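Local coordinates for protein SsfX3 (Streptomyces sp. SF2575, PDB 3SKV) that probably transfers a salicylyl group onto a tetracycline scaffold during antibiotic biosynthesis, using a GDSL/SGNH-type acyltransferase domain joined to a jelly-roll domain, at residues 43-48 and 86-91; 98-103 and 133-138; 122-127 and 203-208; 160-165 and 194-199. The protein carries 1 engineered substitution. All blocks are in the same frame, centred on the assembly; numbering follows the deposited sequence.

Interactions 1 and 2 lie inside the N-terminal beta domain, whereas interactions 3 and 4 join that domain to the GDSL/SGNH domain through the loop between strand 187-192 and helix 208-216. Interaction 3 is the buried one, a carboxylate gripped by three donors; interaction 4, about 14 Å from it between centres, lies near the surface and meets through apolar and van der Waals contacts without a hydrogen bond. Interactions 1 and 2 are partly buried: the first is regular antiparallel pairing, the second a looser edge held by two direct bonds and bridging waters. Strand 96-103 of interaction 2 pairs with strand 164-172, which interaction 4 reaches.

Interaction 1: residues 43-48 and 86-91; sequences TYRGAV and RLHLRT. Engineered in segment 86-91: H88 (natural residue Cys).
Y44 and L87 lie side by side on one face of an antiparallel strand pair, while T43, R45, R86 and H88 occupy the other. Both N-H and C=O groups of T43 and R45 are bonded, to H88 and R86 respectively; T43 O takes H88 N at 2.8 Å. L87 CD1 rests over the Y44 ring, 3.7 Å from its centroid in a CH-pi contact; CG anti to the backbone N (chi1 173°) swings the leucine branch there. R45 CB sits centrally over the R86 guanidinium, 3.6 Å from R86 CZ. With CG anti to the carbonyl carbon (chi1 -54°), R45 lays CG above the face of H88, an engineered histidine replacing the natural cysteine, at 3.9 Å from the ring centroid; the bend at chi2 then carries NE toward H88 ND1. The R45 guanidinium stands 78° from that ring, and T43 CG2 covers one of its own faces. A water accepts from T43 OG1 and donates to H88 O. D181 receives both R45 NH2 and H88 ND1; D219 pairs with R86 NH2 while G84 O takes R86 NH1, and the two aspartates probably offset the basic groups. Strand 86-91 continues the sheet to strand 153-158, while L167 of strand 164-172 packs against Y44 and L87.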
loop_
_atom_site.group_PDB
_atom_site.type_symbol
_atom_site.label_atom_id
_atom_site.label_comp_id
_atom_site.label_asym_id
_atom_site.label_seq_id
_atom_site.Cartn_x
_atom_site.Cartn_y
_atom_site.Cartn_z
ATOM N N THR A 43 0.952 -17.924 1.585
ATOM C CA THR A 43 1.382 -16.925 0.619
ATOM C C THR A 43 1.155 -15.556 1.257
ATOM O O THR A 43 0.049 -15.262 1.717
ATOM C CB THR A 43 0.599 -17.057 -0.739
ATOM O OG1 THR A 43 0.665 -18.393 -1.247
ATOM C CG2 THR A 43 1.119 -16.110 -1.804
ATOM N N TYR A 44 2.200 -14.727 1.273
ATOM C CA TYR A 44 2.142 -13.353 1.750
ATOM C C TYR A 44 2.134 -12.498 0.508
ATOM O O TYR A 44 3.054 -12.551 -0.303
ATOM C CB TYR A 44 3.318 -12.997 2.652
ATOM C CG TYR A 44 3.312 -13.762 3.958
ATOM C CD1 TYR A 44 3.844 -15.053 4.037
ATOM C CD2 TYR A 44 2.767 -13.205 5.113
ATOM C CE1 TYR A 44 3.810 -15.775 5.224
ATOM C CE2 TYR A 44 2.758 -13.908 6.315
ATOM C CZ TYR A 44 3.285 -15.190 6.365
ATOM O OH TYR A 44 3.247 -15.902 7.536
ATOM N N ARG A 45 1.041 -11.801 0.297
ATOM C CA ARG A 45 0.930 -10.946 -0.861
ATOM C C ARG A 45 1.157 -9.525 -0.383
ATOM O O ARG A 45 0.825 -9.181 0.752
ATOM C CB ARG A 45 -0.429 -11.151 -1.567
ATOM C CG ARG A 45 -0.707 -12.624 -1.912
ATOM C CD ARG A 45 -0.907 -12.885 -3.384
ATOM N NE ARG A 45 -1.493 -14.216 -3.639
ATOM C CZ ARG A 45 -1.025 -15.113 -4.511
ATOM N NH1 ARG A 45 0.065 -14.852 -5.223
ATOM N NH2 ARG A 45 -1.623 -16.293 -4.649
ATOM N N GLY A 46 1.790 -8.732 -1.213
ATOM C CA GLY A 46 2.110 -7.354 -0.846
ATOM C C GLY A 46 3.335 -7.204 0.035
ATOM O O GLY A 46 3.636 -6.086 0.482
ATOM N N ALA A 47 4.066 -8.314 0.291
ATOM C CA ALA A 47 5.327 -8.259 1.073
ATOM C C ALA A 47 6.522 -8.509 0.137
ATOM O O ALA A 47 6.442 -9.348 -0.760
ATOM C CB ALA A 47 5.314 -9.274 2.209
ATOM N N VAL A 48 7.604 -7.751 0.304
ATOM C CA VAL A 48 8.815 -7.890 -0.506
ATOM C C VAL A 48 9.718 -8.959 0.116
ATOM O O VAL A 48 10.230 -9.820 -0.594
ATOM C CB VAL A 48 9.485 -6.516 -0.674
ATOM C CG1 VAL A 48 10.865 -6.631 -1.310
ATOM C CG2 VAL A 48 8.584 -5.579 -1.481
ATOM N N ARG A 86 -1.120 -8.948 2.791
ATOM C CA ARG A 86 -2.117 -9.952 3.138
ATOM C C ARG A 86 -1.598 -11.361 3.182
ATOM O O ARG A 86 -0.623 -11.677 2.512
ATOM C CB ARG A 86 -3.485 -9.775 2.450
ATOM C CG ARG A 86 -3.426 -9.714 0.989
ATOM C CD ARG A 86 -3.549 -8.330 0.421
ATOM N NE ARG A 86 -3.484 -8.530 -1.014
ATOM C CZ ARG A 86 -2.471 -8.186 -1.780
ATOM N NH1 ARG A 86 -1.507 -7.416 -1.305
ATOM N NH2 ARG A 86 -2.457 -8.531 -3.056
ATOM N N LEU A 87 -2.158 -12.168 4.076
ATOM C CA LEU A 87 -1.814 -13.569 4.221
ATOM C C LEU A 87 -2.948 -14.404 3.577
ATOM O O LEU A 87 -4.108 -14.255 3.947
ATOM C CB LEU A 87 -1.585 -13.927 5.708
ATOM C CG LEU A 87 -1.365 -15.431 6.014
ATOM C CD1 LEU A 87 -0.074 -15.956 5.361
ATOM C CD2 LEU A 87 -1.337 -15.698 7.514
ATOM N N HIS A 88 -2.608 -15.227 2.575
ATOM C CA HIS A 88 -3.578 -16.067 1.882
ATOM C C HIS A 88 -3.337 -17.524 2.210
ATOM O O HIS A 88 -2.188 -17.973 2.305
ATOM C CB HIS A 88 -3.453 -15.922 0.357
ATOM C CG HIS A 88 -3.937 -14.632 -0.223
ATOM N ND1 HIS A 88 -4.423 -14.582 -1.501
ATOM C CD2 HIS A 88 -3.921 -13.379 0.287
ATOM C CE1 HIS A 88 -4.729 -13.311 -1.730
ATOM N NE2 HIS A 88 -4.429 -12.547 -0.687
ATOM N N LEU A 89 -4.434 -18.269 2.351
ATOM C CA LEU A 89 -4.439 -19.714 2.582
ATOM C C LEU A 89 -5.793 -20.267 2.203
ATOM O O LEU A 89 -6.799 -19.588 2.381
ATOM C CB LEU A 89 -4.059 -20.139 4.035
ATOM C CG LEU A 89 -4.896 -19.569 5.174
ATOM C CD1 LEU A 89 -5.933 -20.549 5.608
ATOM C CD2 LEU A 89 -4.037 -19.247 6.367
ATOM N N ARG A 90 -5.815 -21.487 1.688
ATOM C CA ARG A 90 -7.064 -22.167 1.403
ATOM C C ARG A 90 -7.253 -23.185 2.522
ATOM O O ARG A 90 -6.304 -23.902 2.878
ATOM C CB ARG A 90 -7.048 -22.840 0.029
ATOM C CG ARG A 90 -6.960 -21.841 -1.133
ATOM C CD ARG A 90 -7.305 -22.526 -2.458
ATOM N NE ARG A 90 -8.646 -23.106 -2.414
ATOM C CZ ARG A 90 -9.764 -22.434 -2.665
ATOM N NH1 ARG A 90 -9.710 -21.166 -3.057
ATOM N NH2 ARG A 90 -10.942 -23.032 -2.556
ATOM N N THR A 91 -8.447 -23.201 3.125
ATOM C CA THR A 91 -8.787 -24.123 4.219
ATOM C C THR A 91 -10.277 -24.410 4.298
ATOM O O THR A 91 -11.100 -23.571 3.912
ATOM C CB THR A 91 -8.237 -23.620 5.591
ATOM O OG1 THR A 91 -8.250 -24.714 6.513
ATOM C CG2 THR A 91 -9.031 -22.421 6.178
HETATM O O HOH W 1 -1.387 -19.647 -0.149
#

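Interaction 2: residues 98-103 and 133-138; sequences VRYEAV and VELKLD
Y100 reaches from strand 96-103 of the jelly-roll domain to the backbone of K136, where the chain leaving strand 128-134 of one sheet passes the end of strand 96-103 of the other, without regular pairing. Two direct hydrogen bonds join the segments. K136 N donates to Y100 OH at 2.8 Å and 175°, its nitrogen lying in the ring plane at the edge, and D138 N donates to A102 O, also at 2.8 Å. Waters supplement them: one connects Y100 OH with E134 O, and another accepts from A102 N and donates to K136 O. Apolar contact centres on L135, whose CD2 lies over one face of the Y100 ring, offset toward the rim and 4.0 Å from its centroid. CG of Y100 stands between the backbone N and the carbonyl carbon (chi1 73°), sending the ring across to L135 and its hydroxyl on to K136. F165 of strand 164-172 meets the same tyrosine ring nearly parallel. A phenylalanine in place of Y100 would probably preserve much of the leucine packing but leave K136 N without its acceptor and the E134-bound water without a hydroxyl partner. Farther along, L137 CD2 packs on A102 CB at 3.9 Å. At the far end D138 turns its carboxylate toward V103, OD1 lying 3.4 Å from both V103 CA and V103 CG1.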
loop_
_atom_site.group_PDB
_atom_site.type_symbol
_atom_site.label_atom_id
_atom_site.label_comp_id
_atom_site.label_asym_id
_atom_site.label_seq_id
_atom_site.Cartn_x
_atom_site.Cartn_y
_atom_site.Cartn_z
ATOM N N VAL A 98 -4.556 -16.775 15.197
ATOM C CA VAL A 98 -3.234 -16.246 14.866
ATOM C C VAL A 98 -2.592 -15.691 16.134
ATOM O O VAL A 98 -3.208 -14.889 16.832
ATOM C CB VAL A 98 -3.247 -15.174 13.747
ATOM C CG1 VAL A 98 -1.829 -14.672 13.457
ATOM C CG2 VAL A 98 -3.884 -15.701 12.472
ATOM N N ARG A 99 -1.364 -16.145 16.435
ATOM C CA ARG A 99 -0.543 -15.657 17.527
ATOM C C ARG A 99 0.308 -14.524 16.914
ATOM O O ARG A 99 1.077 -14.742 15.969
ATOM C CB ARG A 99 0.312 -16.766 18.142
ATOM C CG ARG A 99 0.995 -16.281 19.394
ATOM C CD ARG A 99 1.670 -17.407 20.109
ATOM N NE ARG A 99 2.645 -16.877 21.056
ATOM C CZ ARG A 99 3.755 -17.506 21.400
ATOM N NH1 ARG A 99 4.030 -18.704 20.896
ATOM N NH2 ARG A 99 4.603 -16.947 22.249
ATOM N N TYR A 100 0.114 -13.309 17.428
ATOM C CA TYR A 100 0.722 -12.124 16.862
ATOM C C TYR A 100 1.252 -11.138 17.891
ATOM O O TYR A 100 1.015 -11.250 19.100
ATOM C CB TYR A 100 -0.338 -11.409 15.967
ATOM C CG TYR A 100 -1.423 -10.708 16.767
ATOM C CD1 TYR A 100 -2.525 -11.406 17.243
ATOM C CD2 TYR A 100 -1.327 -9.350 17.080
ATOM C CE1 TYR A 100 -3.508 -10.774 18.008
ATOM C CE2 TYR A 100 -2.309 -8.704 17.836
ATOM C CZ TYR A 100 -3.397 -9.422 18.303
ATOM O OH TYR A 100 -4.372 -8.793 19.052
ATOM N N GLU A 101 1.905 -10.106 17.361
ATOM C CA GLU A 101 2.421 -8.960 18.090
ATOM C C GLU A 101 2.325 -7.798 17.109
ATOM O O GLU A 101 2.799 -7.915 15.970
ATOM C CB GLU A 101 3.859 -9.187 18.564
ATOM C CG GLU A 101 4.297 -8.129 19.573
ATOM C CD GLU A 101 5.773 -8.061 19.919
ATOM O OE1 GLU A 101 6.595 -8.683 19.203
ATOM O OE2 GLU A 101 6.107 -7.359 20.902
ATOM N N ALA A 102 1.630 -6.720 17.515
ATOM C CA ALA A 102 1.451 -5.523 16.683
ATOM C C ALA A 102 2.134 -4.337 17.347
ATOM O O ALA A 102 1.817 -3.991 18.491
ATOM C CB ALA A 102 -0.024 -5.244 16.431
ATOM N N VAL A 103 3.134 -3.776 16.660
ATOM C CA VAL A 103 3.906 -2.656 17.204
ATOM C C VAL A 103 3.576 -1.365 16.453
ATOM O O VAL A 103 3.802 -1.266 15.237
ATOM C CB VAL A 103 5.440 -2.919 17.243
ATOM C CG1 VAL A 103 6.148 -1.853 18.046
ATOM C CG2 VAL A 103 5.762 -4.289 17.809
ATOM N N VAL A 133 -11.321 -7.468 12.908
ATOM C CA VAL A 133 -10.818 -7.854 14.232
ATOM C C VAL A 133 -10.041 -6.690 14.837
ATOM O O VAL A 133 -9.173 -6.124 14.173
ATOM C CB VAL A 133 -9.924 -9.138 14.119
ATOM C CG1 VAL A 133 -9.505 -9.687 15.483
ATOM C CG2 VAL A 133 -10.613 -10.230 13.311
ATOM N N GLU A 134 -10.329 -6.355 16.111
ATOM C CA GLU A 134 -9.609 -5.284 16.807
ATOM C C GLU A 134 -8.376 -5.905 17.444
ATOM O O GLU A 134 -8.505 -6.866 18.206
ATOM C CB GLU A 134 -10.484 -4.590 17.869
ATOM C CG GLU A 134 -11.687 -3.856 17.300
ATOM C CD GLU A 134 -12.636 -3.289 18.336
ATOM O OE1 GLU A 134 -13.283 -4.085 19.055
ATOM O OE2 GLU A 134 -12.762 -2.044 18.400
ATOM N N LEU A 135 -7.188 -5.386 17.118
ATOM C CA LEU A 135 -5.926 -5.925 17.627
ATOM C C LEU A 135 -5.451 -5.329 18.960
ATOM O O LEU A 135 -5.646 -4.139 19.224
ATOM C CB LEU A 135 -4.806 -5.733 16.580
ATOM C CG LEU A 135 -4.949 -6.416 15.220
ATOM C CD1 LEU A 135 -3.838 -5.986 14.323
ATOM C CD2 LEU A 135 -4.924 -7.921 15.338
ATOM N N LYS A 136 -4.743 -6.155 19.749
ATOM C CA LYS A 136 -4.093 -5.746 20.988
ATOM C C LYS A 136 -2.679 -5.265 20.612
ATOM O O LYS A 136 -1.988 -5.933 19.844
ATOM C CB LYS A 136 -4.038 -6.918 21.988
ATOM C CG LYS A 136 -4.065 -6.442 23.422
ATOM C CD LYS A 136 -3.153 -7.238 24.348
ATOM C CE LYS A 136 -2.821 -6.496 25.632
ATOM N NZ LYS A 136 -2.006 -5.259 25.409
ATOM N N LEU A 137 -2.260 -4.108 21.126
ATOM C CA LEU A 137 -0.941 -3.540 20.798
ATOM C C LEU A 137 0.159 -3.902 21.770
ATOM O O LEU A 137 -0.109 -4.057 22.963
ATOM C CB LEU A 137 -1.005 -2.000 20.693
ATOM C CG LEU A 137 -1.772 -1.407 19.525
ATOM C CD1 LEU A 137 -1.405 0.039 19.344
ATOM C CD2 LEU A 137 -1.509 -2.171 18.237
ATOM N N ASP A 138 1.410 -3.962 21.251
ATOM C CA ASP A 138 2.674 -4.199 21.968
ATOM C C ASP A 138 2.601 -5.346 22.986
ATOM O O ASP A 138 3.009 -5.209 24.153
ATOM C CB ASP A 138 3.199 -2.886 22.606
ATOM C CG ASP A 138 3.232 -1.686 21.664
ATOM O OD1 ASP A 138 3.756 -1.826 20.530
ATOM O OD2 ASP A 138 2.753 -0.602 22.067
HETATM O O HOH W 2 -7.396 -9.400 18.935
HETATM O O HOH W 3 0.258 -6.939 19.882
#

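Interaction 3: residues 122-127 and 203-208; sequences DVLVDG and SPSRTW
D122 and P204 mark the nearest backbone approach, their CA atoms 6.2 Å apart, as strand 120-125 passes an irregular loop leading to helix 208-216. The loop turns tightly, R206 N bonding to S203 O, and brings S203 OG, S205 N and S205 OG round one carboxylate oxygen, D122 OD2. S203 OG donates to the syn lone pair at 2.6 Å. S205 approaches on the anti side, its N at 2.9 Å and its OG at 2.5 Å from D122 OD2, both clearly out of the carboxylate plane. The S205 hydroxyl lies between its backbone N and carbonyl carbon (chi1 67°), which lets both donors of this residue reach the same oxygen. L124 CD1 packs beside S205 CB at 3.6 Å. R206 grips S203 OG side-on with NE and NH2, while T132 satisfies D122 OD1. Replacing D122 by an alanine is likely to leave three donors of the loop without their acceptor and set the S205 hydroxyl free to turn, with S203 OG still held by R206. Because OD2 collects three hydrogens in a buried place, with R206 close but not in contact, the aspartate is likely to stay ionised, giving the two domains a polar junction.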
loop_
_atom_site.group_PDB
_atom_site.type_symbol
_atom_site.label_atom_id
_atom_site.label_comp_id
_atom_site.label_asym_id
_atom_site.label_seq_id
_atom_site.Cartn_x
_atom_site.Cartn_y
_atom_site.Cartn_z
ATOM N N ASP A 122 -8.449 -7.362 8.807
ATOM C CA ASP A 122 -9.612 -7.830 8.073
ATOM C C ASP A 122 -9.436 -9.264 7.681
ATOM O O ASP A 122 -8.336 -9.675 7.299
ATOM C CB ASP A 122 -9.882 -6.975 6.833
ATOM C CG ASP A 122 -10.587 -5.656 7.121
ATOM O OD1 ASP A 122 -11.019 -5.450 8.283
ATOM O OD2 ASP A 122 -10.718 -4.830 6.180
ATOM N N VAL A 123 -10.534 -10.025 7.777
ATOM C CA VAL A 123 -10.604 -11.420 7.374
ATOM C C VAL A 123 -11.597 -11.463 6.197
ATOM O O VAL A 123 -12.798 -11.186 6.356
ATOM C CB VAL A 123 -11.000 -12.382 8.539
ATOM C CG1 VAL A 123 -10.961 -13.834 8.089
ATOM C CG2 VAL A 123 -10.107 -12.184 9.773
ATOM N N LEU A 124 -11.070 -11.770 5.007
ATOM C CA LEU A 124 -11.881 -11.920 3.810
ATOM C C LEU A 124 -12.004 -13.391 3.489
ATOM O O LEU A 124 -11.028 -14.139 3.641
ATOM C CB LEU A 124 -11.285 -11.157 2.629
ATOM C CG LEU A 124 -11.760 -9.720 2.442
ATOM C CD1 LEU A 124 -11.264 -8.820 3.549
ATOM C CD2 LEU A 124 -11.316 -9.199 1.119
ATOM N N VAL A 125 -13.208 -13.822 3.103
ATOM C CA VAL A 125 -13.484 -15.203 2.733
ATOM C C VAL A 125 -14.039 -15.162 1.310
ATOM O O VAL A 125 -15.116 -14.608 1.089
ATOM C CB VAL A 125 -14.438 -15.897 3.745
ATOM C CG1 VAL A 125 -14.878 -17.273 3.236
ATOM C CG2 VAL A 125 -13.783 -16.013 5.117
ATOM N N ASP A 126 -13.299 -15.723 0.353
ATOM C CA ASP A 126 -13.645 -15.694 -1.078
ATOM C C ASP A 126 -13.955 -14.252 -1.560
ATOM O O ASP A 126 -14.975 -14.006 -2.188
ATOM C CB ASP A 126 -14.754 -16.711 -1.442
ATOM C CG ASP A 126 -14.418 -18.186 -1.202
ATOM O OD1 ASP A 126 -13.218 -18.559 -1.299
ATOM O OD2 ASP A 126 -15.364 -18.979 -0.974
ATOM N N GLY A 127 -13.084 -13.314 -1.192
ATOM C CA GLY A 127 -13.173 -11.903 -1.572
ATOM C C GLY A 127 -14.208 -11.062 -0.852
ATOM O O GLY A 127 -14.397 -9.891 -1.189
ATOM N N SER A 203 -11.407 -0.008 7.245
ATOM C CA SER A 203 -10.595 -1.137 7.709
ATOM C C SER A 203 -9.495 -1.431 6.659
ATOM O O SER A 203 -9.579 -0.858 5.566
ATOM C CB SER A 203 -11.495 -2.354 7.954
ATOM O OG SER A 203 -12.200 -2.776 6.796
ATOM N N PRO A 204 -8.473 -2.308 6.917
ATOM C CA PRO A 204 -7.391 -2.503 5.898
ATOM C C PRO A 204 -7.772 -2.911 4.476
ATOM O O PRO A 204 -7.051 -2.563 3.537
ATOM C CB PRO A 204 -6.448 -3.527 6.548
ATOM C CG PRO A 204 -6.741 -3.444 8.004
ATOM C CD PRO A 204 -8.170 -3.052 8.163
ATOM N N SER A 205 -8.866 -3.688 4.311
ATOM C CA SER A 205 -9.299 -4.131 2.985
ATOM C C SER A 205 -10.154 -3.039 2.330
ATOM O O SER A 205 -10.593 -3.194 1.186
ATOM C CB SER A 205 -10.049 -5.460 3.062
ATOM O OG SER A 205 -11.280 -5.307 3.750
ATOM N N ARG A 206 -10.327 -1.901 3.034
ATOM C CA ARG A 206 -11.158 -0.825 2.522
ATOM C C ARG A 206 -10.439 0.495 2.272
ATOM O O ARG A 206 -11.088 1.545 2.220
ATOM C CB ARG A 206 -12.465 -0.718 3.316
ATOM C CG ARG A 206 -13.447 -1.869 2.999
ATOM C CD ARG A 206 -14.730 -1.805 3.794
ATOM N NE ARG A 206 -14.473 -2.244 5.170
ATOM C CZ ARG A 206 -15.325 -2.112 6.186
ATOM N NH1 ARG A 206 -16.516 -1.551 5.995
ATOM N NH2 ARG A 206 -14.990 -2.531 7.401
ATOM N N THR A 207 -9.097 0.441 2.045
ATOM C CA THR A 207 -8.329 1.623 1.636
ATOM C C THR A 207 -8.637 1.787 0.142
ATOM O O THR A 207 -9.107 0.830 -0.489
ATOM C CB THR A 207 -6.805 1.472 1.874
ATOM O OG1 THR A 207 -6.302 0.405 1.080
ATOM C CG2 THR A 207 -6.444 1.240 3.336
ATOM N N TRP A 208 -8.359 2.963 -0.441
ATOM C CA TRP A 208 -8.629 3.147 -1.861
ATOM C C TRP A 208 -7.850 2.106 -2.674
ATOM O O TRP A 208 -8.422 1.513 -3.589
ATOM C CB TRP A 208 -8.364 4.585 -2.299
ATOM C CG TRP A 208 -6.921 4.982 -2.371
ATOM C CD1 TRP A 208 -6.185 5.590 -1.401
ATOM C CD2 TRP A 208 -6.039 4.789 -3.486
ATOM N NE1 TRP A 208 -4.900 5.800 -1.847
ATOM C CE2 TRP A 208 -4.786 5.325 -3.128
ATOM C CE3 TRP A 208 -6.195 4.217 -4.761
ATOM C CZ2 TRP A 208 -3.701 5.334 -4.006
ATOM C CZ3 TRP A 208 -5.113 4.179 -5.613
ATOM C CH2 TRP A 208 -3.890 4.756 -5.250
#

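Interaction 4: residues 160-165 and 194-199; sequences PTLLQF and SICHGR
The R199 guanidinium is the flat group at this contact: L162 brings CD1 and CD2 against its NH1, each 3.5 Å away, CD1 approaching obliquely to its plane. The two side chains cross at about a right angle. The H197 ring takes no part across the contact; one of its faces carries I195 O from its own loop, and W208 meets it edge-to-face. L162 does most of the touching. Its CG lies anti to the carbonyl carbon (chi1 -54°), and the branch projects into the loop 194-199, where CD2 also packs on C196 CB at 3.5 Å. One methyl therefore touches both a cysteine and an arginine, while CD1 keeps to the arginine side and lies 4.3 Å from G198 C. R199 curls back toward L162 through bends at chi2 and chi3, both 91°. Beside this pair T161 faces G198, the backbones closing to 5.0 Å between T161 CA and G198 CA. T161 OG1 lies 3.4 Å from G198 CA, a van der Waals approach. A side chain at G198 would point at T161: a beta carbon there would come too close to T161 OG1 and crowd L162 CG, so this close passage probably relies on the lack of a side chain. No hydrogen bond crosses the contact. Segment 160-165 runs from the loop after strand 153-158 into strand 164-172 of the N-terminal domain, and segment 194-199 follows strand 187-192 of the GDSL/SGNH domain. From that loop R199 O accepts a bond from H364 in helix 361-377, while P204, farther along toward helix 208-216, touches T161.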
loop_
_atom_site.group_PDB
_atom_site.type_symbol
_atom_site.label_atom_id
_atom_site.label_comp_id
_atom_site.label_asym_id
_atom_site.label_seq_id
_atom_site.Cartn_x
_atom_site.Cartn_y
_atom_site.Cartn_z
ATOM N N PRO A 160 -2.838 -5.043 9.448
ATOM C CA PRO A 160 -3.020 -3.613 9.748
ATOM C C PRO A 160 -2.124 -2.671 8.948
ATOM O O PRO A 160 -0.984 -2.992 8.629
ATOM C CB PRO A 160 -2.766 -3.537 11.263
ATOM C CG PRO A 160 -1.916 -4.730 11.552
ATOM C CD PRO A 160 -2.490 -5.789 10.679
ATOM N N THR A 161 -2.669 -1.497 8.649
ATOM C CA THR A 161 -2.084 -0.464 7.801
ATOM C C THR A 161 -1.019 0.467 8.373
ATOM O O THR A 161 -0.124 0.870 7.625
ATOM C CB THR A 161 -3.178 0.285 7.019
ATOM O OG1 THR A 161 -4.207 0.684 7.922
ATOM C CG2 THR A 161 -3.781 -0.551 5.895
ATOM N N LEU A 162 -1.103 0.848 9.649
ATOM C CA LEU A 162 -0.123 1.791 10.217
ATOM C C LEU A 162 0.725 1.173 11.346
ATOM O O LEU A 162 1.234 1.891 12.224
ATOM C CB LEU A 162 -0.876 3.057 10.699
ATOM C CG LEU A 162 -1.760 3.741 9.637
ATOM C CD1 LEU A 162 -2.947 4.484 10.269
ATOM C CD2 LEU A 162 -0.924 4.590 8.684
ATOM N N LEU A 163 0.889 -0.159 11.299
ATOM C CA LEU A 163 1.547 -0.940 12.323
ATOM C C LEU A 163 2.504 -1.960 11.756
ATOM O O LEU A 163 2.294 -2.475 10.661
ATOM C CB LEU A 163 0.433 -1.750 13.010
ATOM C CG LEU A 163 -0.184 -1.335 14.357
ATOM C CD1 LEU A 163 -0.527 0.132 14.437
ATOM C CD2 LEU A 163 -1.443 -2.125 14.587
ATOM N N GLN A 164 3.474 -2.365 12.570
ATOM C CA GLN A 164 4.345 -3.493 12.258
ATOM C C GLN A 164 3.612 -4.711 12.856
ATOM O O GLN A 164 3.192 -4.673 14.008
ATOM C CB GLN A 164 5.726 -3.330 12.893
ATOM C CG GLN A 164 6.534 -2.207 12.281
ATOM C CD GLN A 164 7.876 -2.039 12.958
ATOM O OE1 GLN A 164 8.518 -2.996 13.414
ATOM N NE2 GLN A 164 8.368 -0.820 12.965
ATOM N N PHE A 165 3.386 -5.734 12.067
ATOM C CA PHE A 165 2.650 -6.926 12.509
ATOM C C PHE A 165 3.524 -8.165 12.338
ATOM O O PHE A 165 4.014 -8.399 11.240
ATOM C CB PHE A 165 1.363 -7.071 11.680
ATOM C CG PHE A 165 0.438 -8.194 12.099
ATOM C CD1 PHE A 165 -0.577 -7.973 13.030
ATOM C CD2 PHE A 165 0.535 -9.452 11.505
ATOM C CE1 PHE A 165 -1.450 -8.993 13.384
ATOM C CE2 PHE A 165 -0.329 -10.481 11.869
ATOM C CZ PHE A 165 -1.332 -10.243 12.790
ATOM N N SER A 194 1.923 11.674 -0.451
ATOM C CA SER A 194 2.462 12.354 0.730
ATOM C C SER A 194 1.748 11.980 2.026
ATOM O O SER A 194 2.144 12.442 3.111
ATOM C CB SER A 194 2.504 13.865 0.515
ATOM O OG SER A 194 1.290 14.304 -0.061
ATOM N N ILE A 195 0.749 11.072 1.914
ATOM C CA ILE A 195 -0.050 10.598 3.050
ATOM C C ILE A 195 -0.077 9.091 3.218
ATOM O O ILE A 195 0.026 8.351 2.244
ATOM C CB ILE A 195 -1.501 11.165 3.063
ATOM C CG1 ILE A 195 -2.288 10.776 1.788
ATOM C CG2 ILE A 195 -1.520 12.679 3.388
ATOM C CD1 ILE A 195 -3.796 10.886 1.881
ATOM N N CYS A 196 -0.314 8.653 4.463
ATOM C CA CYS A 196 -0.508 7.261 4.820
ATOM C C CYS A 196 -1.911 6.919 4.365
ATOM O O CYS A 196 -2.871 7.641 4.676
ATOM C CB CYS A 196 -0.348 7.066 6.323
ATOM S SG CYS A 196 1.178 7.774 7.006
ATOM N N HIS A 197 -2.020 5.845 3.592
ATOM C CA HIS A 197 -3.286 5.414 3.018
ATOM C C HIS A 197 -4.230 4.700 3.951
ATOM O O HIS A 197 -5.405 4.555 3.620
ATOM C CB HIS A 197 -3.048 4.611 1.742
ATOM C CG HIS A 197 -2.345 5.400 0.678
ATOM N ND1 HIS A 197 -2.730 6.701 0.365
ATOM C CD2 HIS A 197 -1.325 5.040 -0.127
ATOM C CE1 HIS A 197 -1.940 7.074 -0.622
ATOM N NE2 HIS A 197 -1.074 6.109 -0.948
ATOM N N GLY A 198 -3.733 4.255 5.100
ATOM C CA GLY A 198 -4.574 3.554 6.066
ATOM C C GLY A 198 -5.505 4.494 6.800
ATOM O O GLY A 198 -6.544 4.072 7.290
ATOM N N ARG A 199 -5.135 5.787 6.845
ATOM C CA ARG A 199 -5.869 6.822 7.536
ATOM C C ARG A 199 -7.233 7.149 6.892
ATOM O O ARG A 199 -7.317 7.455 5.685
ATOM C CB ARG A 199 -4.987 8.063 7.728
ATOM C CG ARG A 199 -5.446 8.943 8.894
ATOM C CD ARG A 199 -4.780 8.569 10.205
ATOM N NE ARG A 199 -3.545 9.322 10.436
ATOM C CZ ARG A 199 -2.328 8.923 10.067
ATOM N NH1 ARG A 199 -2.164 7.772 9.427
ATOM N NH2 ARG A 199 -1.270 9.679 10.326
#